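Local coordinates for protein quinone oxidoreductase (Thermus thermophilus, PDB 1IYZ) that probably reduces quinones using NADPH, which it binds in a Rossmann-type nucleotide-binding domain, at residues F111-L116 and L240-T245; V129-A134 and L151-A156; D191-V196 and G212-I217. One frame throughout, in Å; residues are numbered along the deposited sequence.

Interaction 1 (F111-L116 and L240-T245); sequences FLTAYL and LGFWLT. With NDP (NADPH dihydro-nicotinamide-adenine-dinucleotide phosphate), chain B.
Thr113 and Leu116 meet Phe242 and Leu244 without one hydrogen bond; the polar bonds go to the cofactor instead, whose carboxamide is held through both its N and its O. Its N7N donates to Phe242 O at 2.9 Å, and Leu244 N donates to O7N at 2.9 Å, the second bond nearly straight at 171°. The Phe242 ring, reached with CG anti to the backbone N (chi1 179°), presents its rim to both partners: the carboxamide lies near its plane at CD1, and Leu116 CB near its plane at CE2, 3.9 Å away. Thr113 CG2 comes obliquely to CE1 of Phe242 at 3.7 Å. A threonine suits this spot because its hydroxyl, bonded to Val109 O, lies against Leu244 CG and nicotinamide C4N, while its methyl serves the apolar contact. Leu116 CD1 meets Leu244 CD2 at 3.7 Å, the side chains crossing at about a right angle. With the Phe242 ring cut back to an alanine methyl, Thr113 CG2 and Leu116 CB would probably lose their aromatic partner and a gap open beside the carboxamide. Helix 108-120 thus packs on the loop leaving strand 238-241, through Phe242 and Leu244, with helices 137-148 and 251-261 on other flanks.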
# COMPACT_ATOMS: atom_id res chain seq x y z
N PHE A 111 8.47 14.03 5.58
CA PHE A 111 7.29 14.74 6.03
C PHE A 111 7.44 16.25 6.13
O PHE A 111 6.51 17.00 5.82
CB PHE A 111 6.80 14.13 7.33
CG PHE A 111 6.13 12.82 7.14
CD1 PHE A 111 4.74 12.75 7.03
CD2 PHE A 111 6.88 11.67 6.93
CE1 PHE A 111 4.11 11.55 6.71
CE2 PHE A 111 6.27 10.47 6.62
CZ PHE A 111 4.88 10.41 6.51
N LEU A 112 8.61 16.72 6.55
CA LEU A 112 8.82 18.15 6.64
C LEU A 112 8.83 18.72 5.22
O LEU A 112 8.25 19.77 4.97
CB LEU A 112 10.14 18.48 7.35
CG LEU A 112 10.08 18.47 8.88
CD1 LEU A 112 11.46 18.67 9.48
CD2 LEU A 112 9.13 19.58 9.33
N THR A 113 9.48 18.01 4.30
CA THR A 113 9.55 18.44 2.91
C THR A 113 8.16 18.48 2.29
O THR A 113 7.79 19.45 1.64
CB THR A 113 10.44 17.49 2.05
OG1 THR A 113 11.79 17.51 2.54
CG2 THR A 113 10.43 17.93 0.58
N ALA A 114 7.39 17.42 2.51
CA ALA A 114 6.04 17.34 1.95
C ALA A 114 5.15 18.46 2.47
O ALA A 114 4.44 19.11 1.71
CB ALA A 114 5.42 15.99 2.26
N TYR A 115 5.20 18.68 3.78
CA TYR A 115 4.38 19.71 4.39
C TYR A 115 4.79 21.12 3.97
O TYR A 115 3.96 21.90 3.50
CB TYR A 115 4.41 19.57 5.91
CG TYR A 115 3.64 20.65 6.62
CD1 TYR A 115 4.27 21.83 7.03
CD2 TYR A 115 2.26 20.53 6.83
CE1 TYR A 115 3.54 22.86 7.62
CE2 TYR A 115 1.53 21.54 7.42
CZ TYR A 115 2.17 22.71 7.81
OH TYR A 115 1.45 23.72 8.40
N LEU A 116 6.07 21.45 4.12
CA LEU A 116 6.55 22.77 3.74
C LEU A 116 6.32 23.07 2.26
O LEU A 116 5.94 24.18 1.89
CB LEU A 116 8.02 22.93 4.09
CG LEU A 116 8.27 22.92 5.59
CD1 LEU A 116 9.75 23.10 5.87
CD2 LEU A 116 7.45 24.01 6.24
N LEU A 240 7.84 27.15 -8.10
CA LEU A 240 8.55 27.39 -6.85
C LEU A 240 9.77 26.50 -6.67
O LEU A 240 9.65 25.28 -6.63
CB LEU A 240 7.63 27.17 -5.65
CG LEU A 240 6.47 28.13 -5.42
CD1 LEU A 240 5.48 28.07 -6.58
CD2 LEU A 240 5.80 27.75 -4.10
N GLY A 241 10.94 27.11 -6.57
CA GLY A 241 12.14 26.34 -6.34
C GLY A 241 12.04 25.96 -4.88
O GLY A 241 11.51 26.74 -4.08
N PHE A 242 12.52 24.79 -4.50
CA PHE A 242 12.41 24.38 -3.11
C PHE A 242 13.61 23.61 -2.61
O PHE A 242 14.15 22.74 -3.29
CB PHE A 242 11.13 23.55 -2.93
CG PHE A 242 10.93 23.05 -1.52
CD1 PHE A 242 11.62 21.93 -1.06
CD2 PHE A 242 10.08 23.72 -0.65
CE1 PHE A 242 11.48 21.49 0.26
CE2 PHE A 242 9.92 23.30 0.66
CZ PHE A 242 10.63 22.18 1.12
N TRP A 243 14.03 23.96 -1.39
CA TRP A 243 15.15 23.30 -0.74
C TRP A 243 14.94 23.37 0.77
O TRP A 243 14.97 24.45 1.37
CB TRP A 243 16.47 23.94 -1.15
CG TRP A 243 17.66 23.26 -0.57
CD1 TRP A 243 17.77 21.94 -0.26
CD2 TRP A 243 18.91 23.86 -0.24
NE1 TRP A 243 19.02 21.68 0.25
CE2 TRP A 243 19.74 22.84 0.27
CE3 TRP A 243 19.42 25.16 -0.33
CZ2 TRP A 243 21.05 23.08 0.70
CZ3 TRP A 243 20.73 25.40 0.10
CH2 TRP A 243 21.53 24.37 0.61
N LEU A 244 14.72 22.21 1.37
CA LEU A 244 14.44 22.06 2.80
C LEU A 244 15.46 22.64 3.80
O LEU A 244 15.09 23.27 4.79
CB LEU A 244 14.22 20.57 3.10
CG LEU A 244 13.49 20.05 4.34
CD1 LEU A 244 14.46 19.33 5.23
CD2 LEU A 244 12.78 21.18 5.06
N THR A 245 16.75 22.42 3.55
CA THR A 245 17.80 22.87 4.46
C THR A 245 17.65 24.28 5.02
O THR A 245 17.54 24.45 6.24
CB THR A 245 19.18 22.76 3.81
OG1 THR A 245 19.34 21.46 3.24
CG2 THR A 245 20.26 23.01 4.85
PA NDP B . 12.32 8.15 -2.81
O1A NDP B . 12.29 7.13 -2.06
O2A NDP B . 11.16 8.94 -3.46
O5B NDP B . 13.20 7.77 -4.30
C5B NDP B . 13.27 8.51 -5.49
C4B NDP B . 12.19 8.03 -6.42
O4B NDP B . 12.20 9.03 -7.43
C3B NDP B . 12.44 6.70 -7.15
O3B NDP B . 12.02 5.59 -6.32
C2B NDP B . 11.74 6.94 -8.49
O2B NDP B . 10.41 6.45 -8.38
C1B NDP B . 11.80 8.51 -8.69
N9A NDP B . 12.68 8.71 -9.85
C8A NDP B . 12.35 9.19 -11.05
N7A NDP B . 13.42 9.17 -11.85
C5A NDP B . 14.38 8.67 -11.11
C6A NDP B . 15.68 8.43 -11.55
N6A NDP B . 16.10 8.70 -12.78
N1A NDP B . 16.50 7.89 -10.64
C2A NDP B . 16.11 7.59 -9.37
N3A NDP B . 14.86 7.82 -8.97
C4A NDP B . 13.97 8.36 -9.85
O3 NDP B . 13.18 9.44 -2.60
PN NDP B . 14.25 10.06 -1.62
O1N NDP B . 13.76 10.90 -0.54
O2N NDP B . 15.64 10.09 -2.19
O5D NDP B . 14.00 11.33 -2.63
C5D NDP B . 14.24 11.36 -4.09
C4D NDP B . 13.88 12.77 -4.65
O4D NDP B . 13.36 13.62 -3.61
C3D NDP B . 15.14 13.48 -5.15
O3D NDP B . 14.85 14.13 -6.38
C2D NDP B . 15.49 14.40 -4.01
O2D NDP B . 16.42 15.41 -4.39
C1D NDP B . 14.03 14.89 -3.68
N1N NDP B . 14.00 15.63 -2.38
C2N NDP B . 14.29 17.01 -2.49
C3N NDP B . 14.28 17.80 -1.26
C7N NDP B . 14.56 19.26 -1.32
O7N NDP B . 15.02 19.92 -0.36
N7N NDP B . 14.31 19.95 -2.47
C4N NDP B . 13.99 17.14 -0.06
C5N NDP B . 13.71 15.79 0.02
C6N NDP B . 13.72 15.03 -1.14
P2B NDP B . 9.59 5.89 -9.72
O1X NDP B . 8.20 5.74 -9.26
O2X NDP B . 9.75 6.94 -10.74
O3X NDP B . 10.30 4.64 -10.06

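Interaction 2 (V129-A134 and L151-A156); sequences VLVQAA and LRVLAA. With NDP (NADPH dihydro-nicotinamide-adenine-dinucleotide phosphate), chain B.
Between Val129 and Leu154, and between Val131 and Ala156, the flat groups are peptide units of two parallel strands, which meet edge to edge through N-H and C=O, with side chains standing off both apolar faces of the sheet. Leu130 and Leu154 stand on one face, where helix 180-187 packs on Leu154; Val129, Val131, Val153 and Ala155 stand on the other, with helix 137-148 against the three valines. Beyond the outer edges, strand 190-195 bonds to Leu130 and Glu172 to Val153. Across the pair the bonds alternate: Val129 N to Arg152 O (2.7 Å), Leu154 N to Val129 O (2.8 Å), Val131 N to Leu154 O and Ala156 N to Val131 O (both 2.9 Å). Branched valines suit such extended backbone. Val129 and Val153 lie side by side; a chi1 of 62° sets CG1 of Val129 between its backbone N and carbonyl carbon, 3.9 Å from Val153 CG2. Leu130 CD2 rests on Ala156 CB at 3.9 Å. Apart from Gln132, whose OE1 accepts a hydrogen bond from Val196 N, the residues toward the cofactor are alanines: Ala134 and Ala155 touch through their methyls, and Ala133 CB lies beside adenosine ribose O4B of NADPH, while Ala133 N bonds to Tyr177 OH. This is the first beta-alpha-beta crossover of a Rossmann fold, strand 128-131 leading into the AxxGxxG turn that replaces GxGxxG in the quinone oxidoreductase branch of the medium-chain dehydrogenases/reductases.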
# COMPACT_ATOMS: atom_id res chain seq x y z
N VAL A 129 -3.69 17.66 -6.36
CA VAL A 129 -2.23 17.66 -6.42
C VAL A 129 -1.64 16.37 -7.00
O VAL A 129 -2.03 15.27 -6.63
CB VAL A 129 -1.60 17.91 -5.03
CG1 VAL A 129 -1.97 16.81 -4.07
CG2 VAL A 129 -0.09 18.00 -5.17
N LEU A 130 -0.70 16.55 -7.91
CA LEU A 130 -0.03 15.43 -8.56
C LEU A 130 1.27 15.14 -7.81
O LEU A 130 2.17 15.99 -7.77
CB LEU A 130 0.31 15.79 -10.01
CG LEU A 130 0.85 14.74 -11.00
CD1 LEU A 130 1.77 15.46 -11.98
CD2 LEU A 130 1.63 13.64 -10.32
N VAL A 131 1.37 13.95 -7.22
CA VAL A 131 2.59 13.56 -6.51
C VAL A 131 3.34 12.53 -7.36
O VAL A 131 2.83 11.42 -7.59
CB VAL A 131 2.27 12.92 -5.13
CG1 VAL A 131 3.53 12.25 -4.56
CG2 VAL A 131 1.76 13.99 -4.18
N GLN A 132 4.53 12.89 -7.83
CA GLN A 132 5.33 11.98 -8.65
C GLN A 132 6.16 11.09 -7.73
O GLN A 132 6.25 11.37 -6.53
CB GLN A 132 6.25 12.75 -9.58
CG GLN A 132 5.58 13.80 -10.45
CD GLN A 132 6.59 14.55 -11.29
OE1 GLN A 132 7.64 14.96 -10.78
NE2 GLN A 132 6.29 14.73 -12.56
N ALA A 133 6.76 10.04 -8.29
CA ALA A 133 7.56 9.11 -7.49
C ALA A 133 6.78 8.80 -6.22
O ALA A 133 7.35 8.68 -5.14
CB ALA A 133 8.90 9.73 -7.15
N ALA A 134 5.47 8.67 -6.38
CA ALA A 134 4.53 8.44 -5.28
C ALA A 134 4.68 7.18 -4.43
O ALA A 134 3.95 7.00 -3.47
CB ALA A 134 3.12 8.53 -5.82
N LEU A 151 -6.48 17.47 0.37
CA LEU A 151 -6.36 17.67 -1.06
C LEU A 151 -6.66 16.36 -1.78
O LEU A 151 -6.64 15.28 -1.19
CB LEU A 151 -4.94 18.13 -1.41
CG LEU A 151 -4.26 19.19 -0.53
CD1 LEU A 151 -2.99 19.67 -1.22
CD2 LEU A 151 -5.19 20.37 -0.31
N ARG A 152 -6.96 16.46 -3.07
CA ARG A 152 -7.23 15.28 -3.89
C ARG A 152 -5.86 14.95 -4.48
O ARG A 152 -5.23 15.80 -5.12
CB ARG A 152 -8.21 15.60 -5.02
CG ARG A 152 -9.32 16.59 -4.66
CD ARG A 152 -10.69 16.00 -4.88
NE ARG A 152 -10.80 15.24 -6.13
CZ ARG A 152 -10.98 15.78 -7.32
NH1 ARG A 152 -11.07 17.10 -7.45
NH2 ARG A 152 -11.07 15.00 -8.40
N VAL A 153 -5.41 13.72 -4.28
CA VAL A 153 -4.11 13.27 -4.76
C VAL A 153 -4.09 12.36 -5.98
O VAL A 153 -4.67 11.27 -5.96
CB VAL A 153 -3.34 12.55 -3.64
CG1 VAL A 153 -1.98 12.09 -4.15
CG2 VAL A 153 -3.21 13.46 -2.43
N LEU A 154 -3.41 12.81 -7.03
CA LEU A 154 -3.24 12.02 -8.25
C LEU A 154 -1.79 11.53 -8.11
O LEU A 154 -0.85 12.33 -8.16
CB LEU A 154 -3.36 12.90 -9.49
CG LEU A 154 -3.65 12.23 -10.84
CD1 LEU A 154 -3.18 13.15 -11.96
CD2 LEU A 154 -2.95 10.90 -10.96
N ALA A 155 -1.62 10.22 -7.92
CA ALA A 155 -0.28 9.66 -7.75
C ALA A 155 0.32 9.13 -9.03
O ALA A 155 -0.36 8.53 -9.85
CB ALA A 155 -0.31 8.55 -6.70
N ALA A 156 1.63 9.34 -9.20
CA ALA A 156 2.34 8.86 -10.37
C ALA A 156 3.67 8.20 -10.00
O ALA A 156 4.38 8.65 -9.09
CB ALA A 156 2.58 10.01 -11.35
PA NDP B . 12.32 8.15 -2.81
O1A NDP B . 12.29 7.13 -2.06
O2A NDP B . 11.16 8.94 -3.46
O5B NDP B . 13.20 7.77 -4.30
C5B NDP B . 13.27 8.51 -5.49
C4B NDP B . 12.19 8.03 -6.42
O4B NDP B . 12.20 9.03 -7.43
C3B NDP B . 12.44 6.70 -7.15
O3B NDP B . 12.02 5.59 -6.32
C2B NDP B . 11.74 6.94 -8.49
O2B NDP B . 10.41 6.45 -8.38
C1B NDP B . 11.80 8.51 -8.69
N9A NDP B . 12.68 8.71 -9.85
C8A NDP B . 12.35 9.19 -11.05
N7A NDP B . 13.42 9.17 -11.85
C5A NDP B . 14.38 8.67 -11.11
C6A NDP B . 15.68 8.43 -11.55
N6A NDP B . 16.10 8.70 -12.78
N1A NDP B . 16.50 7.89 -10.64
C2A NDP B . 16.11 7.59 -9.37
N3A NDP B . 14.86 7.82 -8.97
C4A NDP B . 13.97 8.36 -9.85
O3 NDP B . 13.18 9.44 -2.60
PN NDP B . 14.25 10.06 -1.62
O1N NDP B . 13.76 10.90 -0.54
O2N NDP B . 15.64 10.09 -2.19
O5D NDP B . 14.00 11.33 -2.63
C5D NDP B . 14.24 11.36 -4.09
C4D NDP B . 13.88 12.77 -4.65
O4D NDP B . 13.36 13.62 -3.61
C3D NDP B . 15.14 13.48 -5.15
O3D NDP B . 14.85 14.13 -6.38
C2D NDP B . 15.49 14.40 -4.01
O2D NDP B . 16.42 15.41 -4.39
C1D NDP B . 14.03 14.89 -3.68
N1N NDP B . 14.00 15.63 -2.38
C2N NDP B . 14.29 17.01 -2.49
C3N NDP B . 14.28 17.80 -1.26
C7N NDP B . 14.56 19.26 -1.32
O7N NDP B . 15.02 19.92 -0.36
N7N NDP B . 14.31 19.95 -2.47
C4N NDP B . 13.99 17.14 -0.06
C5N NDP B . 13.71 15.79 0.02
C6N NDP B . 13.72 15.03 -1.14
P2B NDP B . 9.59 5.89 -9.72
O1X NDP B . 8.20 5.74 -9.26
O2X NDP B . 9.75 6.94 -10.74
O3X NDP B . 10.30 4.64 -10.06

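Interaction 3 (D191-V196 and G212-I217); sequences DLVLEV and GRLVYI. With NDP (NADPH dihydro-nicotinamide-adenine-dinucleotide phosphate), chain B.
Arg213 is bent at chi2 (-99°) and again at chi3 (131°), which folds its side chain back over Asp191 and Leu192 of the neighbouring segment. One face of the guanidinium lies over Asp191 O, which sits 3.4 Å above its plane toward the rim, and Leu192 CG is also over a face. The long aliphatic stem of an arginine lets it pack on leucine, crossing obliquely with Arg213 CG 3.4 Å from Leu192 CD2, while its polar end reaches further: NH2 pairs with Glu127 in a salt bridge, NH1 bonds to Ala121 O and NE to Gly211 O. Asp191 is no direct ionic mate; a water gives a bond to its OD1 at 2.7 Å and accepts only a weak one from Arg213 NH2, while OD2 bonds to Lys128 N. The ladder runs from Arg213 N to Asp191 O through Val193 N to Arg213 O, Val215 N to Val193 O and Glu195 N to Val215 O, ending with Ile217 N to Glu195 O at 2.8 Å. Leu194 CD2 lies alongside Val215 CB at 3.9 Å, and Ile217 CD1 adds to that apolar face. On the other face, Glu195 lays CG against Leu214 CD1 at 3.6 Å; its buried carboxylate is satisfied by Ser204 OG and Gly198 N. Beyond the ladder, Ile217 O accepts a hydrogen bond from N7N of NADPH at 2.7 Å, and CG2 of Ile217 borders the nicotinamide ring. Neighbouring parallel strands whose carboxyl ends face the nicotinamide half of the cofactor, here with Val196 O near its ribose, are characteristic of the second half of a Rossmann fold.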
# COMPACT_ATOMS: atom_id res chain seq x y z
N ASP A 191 -4.03 21.63 -9.69
CA ASP A 191 -3.81 22.87 -8.98
C ASP A 191 -2.38 22.90 -8.46
O ASP A 191 -1.78 23.97 -8.33
CB ASP A 191 -4.79 23.00 -7.80
CG ASP A 191 -6.24 23.04 -8.25
OD1 ASP A 191 -6.60 23.95 -9.02
OD2 ASP A 191 -7.03 22.16 -7.82
N LEU A 192 -1.83 21.72 -8.19
CA LEU A 192 -0.48 21.58 -7.66
C LEU A 192 0.31 20.41 -8.23
O LEU A 192 -0.24 19.34 -8.53
CB LEU A 192 -0.53 21.42 -6.14
CG LEU A 192 -0.95 22.66 -5.36
CD1 LEU A 192 -1.59 22.26 -4.04
CD2 LEU A 192 0.28 23.54 -5.15
N VAL A 193 1.61 20.60 -8.37
CA VAL A 193 2.47 19.55 -8.86
C VAL A 193 3.79 19.54 -8.09
O VAL A 193 4.50 20.55 -8.06
CB VAL A 193 2.78 19.70 -10.36
CG1 VAL A 193 3.90 18.76 -10.75
CG2 VAL A 193 1.54 19.40 -11.17
N LEU A 194 4.09 18.42 -7.47
CA LEU A 194 5.35 18.28 -6.74
C LEU A 194 6.32 17.62 -7.71
O LEU A 194 6.25 16.42 -7.96
CB LEU A 194 5.13 17.44 -5.48
CG LEU A 194 4.00 17.99 -4.60
CD1 LEU A 194 3.85 17.16 -3.33
CD2 LEU A 194 4.31 19.45 -4.26
N GLU A 195 7.21 18.43 -8.27
CA GLU A 195 8.19 17.96 -9.26
C GLU A 195 9.47 17.41 -8.67
O GLU A 195 10.28 18.17 -8.15
CB GLU A 195 8.55 19.10 -10.21
CG GLU A 195 7.88 19.03 -11.55
CD GLU A 195 8.45 17.93 -12.41
OE1 GLU A 195 9.69 17.82 -12.48
OE2 GLU A 195 7.66 17.18 -13.03
N VAL A 196 9.66 16.10 -8.78
CA VAL A 196 10.88 15.50 -8.26
C VAL A 196 11.69 14.93 -9.42
O VAL A 196 12.84 14.53 -9.25
CB VAL A 196 10.57 14.38 -7.24
CG1 VAL A 196 9.76 14.94 -6.09
CG2 VAL A 196 9.82 13.26 -7.91
N GLY A 212 -2.52 27.38 -11.06
CA GLY A 212 -1.86 26.23 -10.48
C GLY A 212 -0.40 26.54 -10.20
O GLY A 212 0.19 27.39 -10.86
N ARG A 213 0.18 25.87 -9.22
CA ARG A 213 1.58 26.10 -8.91
C ARG A 213 2.37 24.79 -8.87
O ARG A 213 1.92 23.80 -8.30
CB ARG A 213 1.72 26.84 -7.58
CG ARG A 213 0.59 26.60 -6.62
CD ARG A 213 -0.42 27.73 -6.66
NE ARG A 213 -1.79 27.24 -6.79
CZ ARG A 213 -2.45 26.58 -5.84
NH1 ARG A 213 -1.88 26.33 -4.66
NH2 ARG A 213 -3.68 26.15 -6.08
N LEU A 214 3.53 24.80 -9.52
CA LEU A 214 4.38 23.62 -9.56
C LEU A 214 5.53 23.84 -8.59
O LEU A 214 6.21 24.86 -8.66
CB LEU A 214 4.91 23.39 -10.98
CG LEU A 214 5.95 22.29 -11.21
CD1 LEU A 214 5.97 21.91 -12.68
CD2 LEU A 214 7.34 22.77 -10.78
N VAL A 215 5.73 22.91 -7.66
CA VAL A 215 6.81 23.03 -6.70
C VAL A 215 7.99 22.21 -7.20
O VAL A 215 7.89 20.99 -7.37
CB VAL A 215 6.39 22.51 -5.33
CG1 VAL A 215 7.52 22.73 -4.32
CG2 VAL A 215 5.12 23.20 -4.89
N TYR A 216 9.11 22.87 -7.45
CA TYR A 216 10.29 22.19 -7.95
C TYR A 216 11.07 21.65 -6.77
O TYR A 216 11.83 22.37 -6.12
CB TYR A 216 11.14 23.17 -8.75
CG TYR A 216 11.95 22.50 -9.82
CD1 TYR A 216 12.98 21.63 -9.49
CD2 TYR A 216 11.65 22.70 -11.16
CE1 TYR A 216 13.71 20.98 -10.47
CE2 TYR A 216 12.37 22.05 -12.15
CZ TYR A 216 13.40 21.19 -11.80
OH TYR A 216 14.09 20.53 -12.80
N ILE A 217 10.89 20.36 -6.49
CA ILE A 217 11.56 19.73 -5.35
C ILE A 217 12.84 18.98 -5.70
O ILE A 217 13.71 18.80 -4.85
CB ILE A 217 10.58 18.79 -4.63
CG1 ILE A 217 9.41 19.59 -4.09
CG2 ILE A 217 11.27 18.08 -3.50
CD1 ILE A 217 8.34 18.74 -3.46
PA NDP B . 12.32 8.15 -2.81
O1A NDP B . 12.29 7.13 -2.06
O2A NDP B . 11.16 8.94 -3.46
O5B NDP B . 13.20 7.77 -4.30
C5B NDP B . 13.27 8.51 -5.49
C4B NDP B . 12.19 8.03 -6.42
O4B NDP B . 12.20 9.03 -7.43
C3B NDP B . 12.44 6.70 -7.15
O3B NDP B . 12.02 5.59 -6.32
C2B NDP B . 11.74 6.94 -8.49
O2B NDP B . 10.41 6.45 -8.38
C1B NDP B . 11.80 8.51 -8.69
N9A NDP B . 12.68 8.71 -9.85
C8A NDP B . 12.35 9.19 -11.05
N7A NDP B . 13.42 9.17 -11.85
C5A NDP B . 14.38 8.67 -11.11
C6A NDP B . 15.68 8.43 -11.55
N6A NDP B . 16.10 8.70 -12.78
N1A NDP B . 16.50 7.89 -10.64
C2A NDP B . 16.11 7.59 -9.37
N3A NDP B . 14.86 7.82 -8.97
C4A NDP B . 13.97 8.36 -9.85
O3 NDP B . 13.18 9.44 -2.60
PN NDP B . 14.25 10.06 -1.62
O1N NDP B . 13.76 10.90 -0.54
O2N NDP B . 15.64 10.09 -2.19
O5D NDP B . 14.00 11.33 -2.63
C5D NDP B . 14.24 11.36 -4.09
C4D NDP B . 13.88 12.77 -4.65
O4D NDP B . 13.36 13.62 -3.61
C3D NDP B . 15.14 13.48 -5.15
O3D NDP B . 14.85 14.13 -6.38
C2D NDP B . 15.49 14.40 -4.01
O2D NDP B . 16.42 15.41 -4.39
C1D NDP B . 14.03 14.89 -3.68
N1N NDP B . 14.00 15.63 -2.38
C2N NDP B . 14.29 17.01 -2.49
C3N NDP B . 14.28 17.80 -1.26
C7N NDP B . 14.56 19.26 -1.32
O7N NDP B . 15.02 19.92 -0.36
N7N NDP B . 14.31 19.95 -2.47
C4N NDP B . 13.99 17.14 -0.06
C5N NDP B . 13.71 15.79 0.02
C6N NDP B . 13.72 15.03 -1.14
P2B NDP B . 9.59 5.89 -9.72
O1X NDP B . 8.20 5.74 -9.26
O2X NDP B . 9.75 6.94 -10.74
O3X NDP B . 10.30 4.64 -10.06
O HOH W 1 -5.12 26.22 -9.12

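All three contacts are largely buried and all reach NADPH, but by different means. Interactions 2 and 3 are backbone ladders in one parallel sheet: strands 128-131 and 190-195 are neighbours, joined by Leu130 N to Leu192 O and, at their ends, by the Gln132 side chain. Interaction 1 has no ladder of its own; it is side-chain packing of a helix on the loop that leaves strand 238-241, which in turn pairs with strand 212-216 of interaction 3. Along the cofactor, interaction 2 meets the adenosine ribose, whereas interactions 1 and 3 share the carboxamide. Charged groups enter interactions 2 and 3 mainly toward the strand starts, away from the cofactor, though Glu195 is a buried exception.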